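Local coordinates for protein alginate lyase (Paenibacillus sp. FPU-7, PDB 6KFN) that probably cleaves the polysaccharide alginate by beta-elimination, as alginate lyases do, at residues I84-M89 with V104-E110. Numbering follows the deposited sequence.
Sequences ITGLKM and VQMDGLE
I84 and L109 meet obliquely on the buried side of two parallel backbones, I84 CG2 lying 4.2 Å from L109 CD1. The other branch of I84 reaches along the interior, its CD1 touching V104 CG1 at 3.8 Å and lying beside M106 CG. L109 fills the inside of the bend between the strands: CD2 sits over the backbone, 3.6 Å from I84 O, while CD1 receives M89 CE. M89, bent at chi2 (82°), brings its CE back to L109. I96 of strand 94-99 covers M89, M106 and L109 from within. I84 beside M106, G86 beside G108 and L87 beside L109 are equivalent positions on successive coils of the right-handed parallel beta-helix, the glycines aligned at the corner. Main-chain bonds run on both sides of it, from I84 N to Q105 O (2.8 Å) and from M89 N to E110 O (2.9 Å). On the outer face K88 and E110 extend side by side, K88 CE 3.2 Å from E110 OE1. K88 NZ and E110 OE1 are 4.2 Å apart, too far for a salt bridge; a water donates to E110 OE2 and weakly accepts from NZ, and Y136 also bonds OE2. Another water links T85 OG1 to Q105 O, while D107 forms a salt bridge with R131.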
loop_
_atom_site.group_PDB
_atom_site.type_symbol
_atom_site.label_atom_id
_atom_site.label_comp_id
_atom_site.label_asym_id
_atom_site.label_seq_id
_atom_site.Cartn_x
_atom_site.Cartn_y
_atom_site.Cartn_z
ATOM N N ILE A 84 -4.009 -1.638 -13.617
ATOM C CA ILE A 84 -4.961 -0.669 -13.074
ATOM C C ILE A 84 -4.255 0.675 -13.100
ATOM O O ILE A 84 -3.281 0.863 -12.368
ATOM C CB ILE A 84 -5.373 -1.081 -11.647
ATOM C CG1 ILE A 84 -5.982 -2.485 -11.643
ATOM C CG2 ILE A 84 -6.329 -0.058 -11.068
ATOM C CD1 ILE A 84 -5.979 -3.161 -10.308
ATOM N N THR A 85 -4.700 1.591 -13.979
ATOM C CA THR A 85 -3.869 2.719 -14.369
ATOM C C THR A 85 -4.653 4.018 -14.368
ATOM O O THR A 85 -5.700 4.130 -15.002
ATOM C CB THR A 85 -3.289 2.477 -15.781
ATOM O OG1 THR A 85 -2.632 1.214 -15.780
ATOM C CG2 THR A 85 -2.345 3.583 -16.161
ATOM N N GLY A 86 -4.084 5.041 -13.719
ATOM C CA GLY A 86 -4.573 6.390 -13.900
ATOM C C GLY A 86 -5.894 6.708 -13.276
ATOM O O GLY A 86 -6.507 7.685 -13.653
ATOM N N LEU A 87 -6.343 5.961 -12.310
ATOM C CA LEU A 87 -7.648 6.115 -11.696
ATOM C C LEU A 87 -7.543 6.718 -10.302
ATOM O O LEU A 87 -6.555 6.539 -9.598
ATOM C CB LEU A 87 -8.310 4.742 -11.572
ATOM C CG LEU A 87 -8.644 4.083 -12.927
ATOM C CD1 LEU A 87 -9.004 2.626 -12.740
ATOM C CD2 LEU A 87 -9.790 4.775 -13.568
ATOM N N LYS A 88 -8.618 7.366 -9.911
ATOM C CA LYS A 88 -8.854 7.735 -8.520
ATOM C C LYS A 88 -9.749 6.685 -7.871
ATOM O O LYS A 88 -10.660 6.143 -8.527
ATOM C CB LYS A 88 -9.521 9.114 -8.459
ATOM C CG LYS A 88 -8.664 10.241 -8.970
ATOM C CD LYS A 88 -9.376 11.595 -9.023
ATOM C CE LYS A 88 -8.475 12.724 -9.341
ATOM N NZ LYS A 88 -9.271 13.992 -9.350
ATOM N N MET A 89 -9.513 6.412 -6.593
ATOM C CA MET A 89 -10.321 5.487 -5.815
ATOM C C MET A 89 -10.654 6.155 -4.482
ATOM O O MET A 89 -9.752 6.638 -3.795
ATOM C CB MET A 89 -9.609 4.147 -5.520
ATOM C CG MET A 89 -9.449 3.169 -6.680
ATOM S SD MET A 89 -8.065 3.547 -7.728
ATOM C CE MET A 89 -8.177 2.121 -8.875
ATOM N N VAL A 104 -0.351 -8.048 -10.538
ATOM C CA VAL A 104 -1.162 -6.855 -10.756
ATOM C C VAL A 104 -0.239 -5.650 -10.717
ATOM O O VAL A 104 0.618 -5.536 -9.843
ATOM C CB VAL A 104 -2.245 -6.763 -9.669
ATOM C CG1 VAL A 104 -3.025 -5.466 -9.761
ATOM C CG2 VAL A 104 -3.185 -7.967 -9.722
ATOM N N GLN A 105 -0.412 -4.745 -11.689
ATOM C CA GLN A 105 0.341 -3.499 -11.752
ATOM C C GLN A 105 -0.607 -2.323 -11.562
ATOM O O GLN A 105 -1.479 -2.089 -12.397
ATOM C CB GLN A 105 1.048 -3.375 -13.090
ATOM C CG GLN A 105 2.021 -4.469 -13.384
ATOM C CD GLN A 105 2.831 -4.191 -14.614
ATOM O OE1 GLN A 105 3.965 -3.801 -14.524
ATOM N NE2 GLN A 105 2.229 -4.257 -15.760
ATOM N N MET A 106 -0.428 -1.615 -10.469
ATOM C CA MET A 106 -1.175 -0.401 -10.147
ATOM C C MET A 106 -0.248 0.795 -10.410
ATOM O O MET A 106 0.865 0.818 -9.885
ATOM C CB MET A 106 -1.598 -0.439 -8.683
ATOM C CG MET A 106 -2.697 -1.435 -8.426
ATOM S SD MET A 106 -2.952 -1.854 -6.706
ATOM C CE MET A 106 -1.614 -3.057 -6.523
ATOM N N ASP A 107 -0.693 1.754 -11.221
ATOM C CA ASP A 107 0.200 2.821 -11.662
ATOM C C ASP A 107 -0.614 4.098 -11.835
ATOM O O ASP A 107 -1.655 4.080 -12.481
ATOM C CB ASP A 107 0.853 2.373 -12.983
ATOM C CG ASP A 107 2.027 3.202 -13.446
ATOM O OD1 ASP A 107 2.261 4.297 -12.943
ATOM O OD2 ASP A 107 2.797 2.643 -14.287
ATOM N N GLY A 108 -0.145 5.209 -11.263
ATOM C CA GLY A 108 -0.797 6.483 -11.499
ATOM C C GLY A 108 -2.099 6.623 -10.754
ATOM O O GLY A 108 -2.994 7.342 -11.223
ATOM N N LEU A 109 -2.244 5.975 -9.600
ATOM C CA LEU A 109 -3.471 6.005 -8.844
ATOM C C LEU A 109 -3.455 7.105 -7.789
ATOM O O LEU A 109 -2.410 7.482 -7.258
ATOM C CB LEU A 109 -3.717 4.657 -8.169
ATOM C CG LEU A 109 -3.642 3.436 -9.090
ATOM C CD1 LEU A 109 -4.123 2.214 -8.345
ATOM C CD2 LEU A 109 -4.462 3.636 -10.360
ATOM N N GLU A 110 -4.647 7.575 -7.463
ATOM C CA GLU A 110 -4.859 8.516 -6.371
ATOM C C GLU A 110 -5.956 7.925 -5.495
ATOM O O GLU A 110 -7.096 7.819 -5.953
ATOM C CB GLU A 110 -5.226 9.893 -6.932
ATOM C CG GLU A 110 -5.370 10.962 -5.885
ATOM C CD GLU A 110 -5.810 12.325 -6.410
ATOM O OE1 GLU A 110 -5.783 12.548 -7.619
ATOM O OE2 GLU A 110 -6.203 13.152 -5.567
HETATM O O HOH W 1 -0.798 -0.333 -14.502
HETATM O O HOH W 2 -5.096 9.220 -10.907
HETATM O O HOH W 3 -8.459 14.672 -6.269
#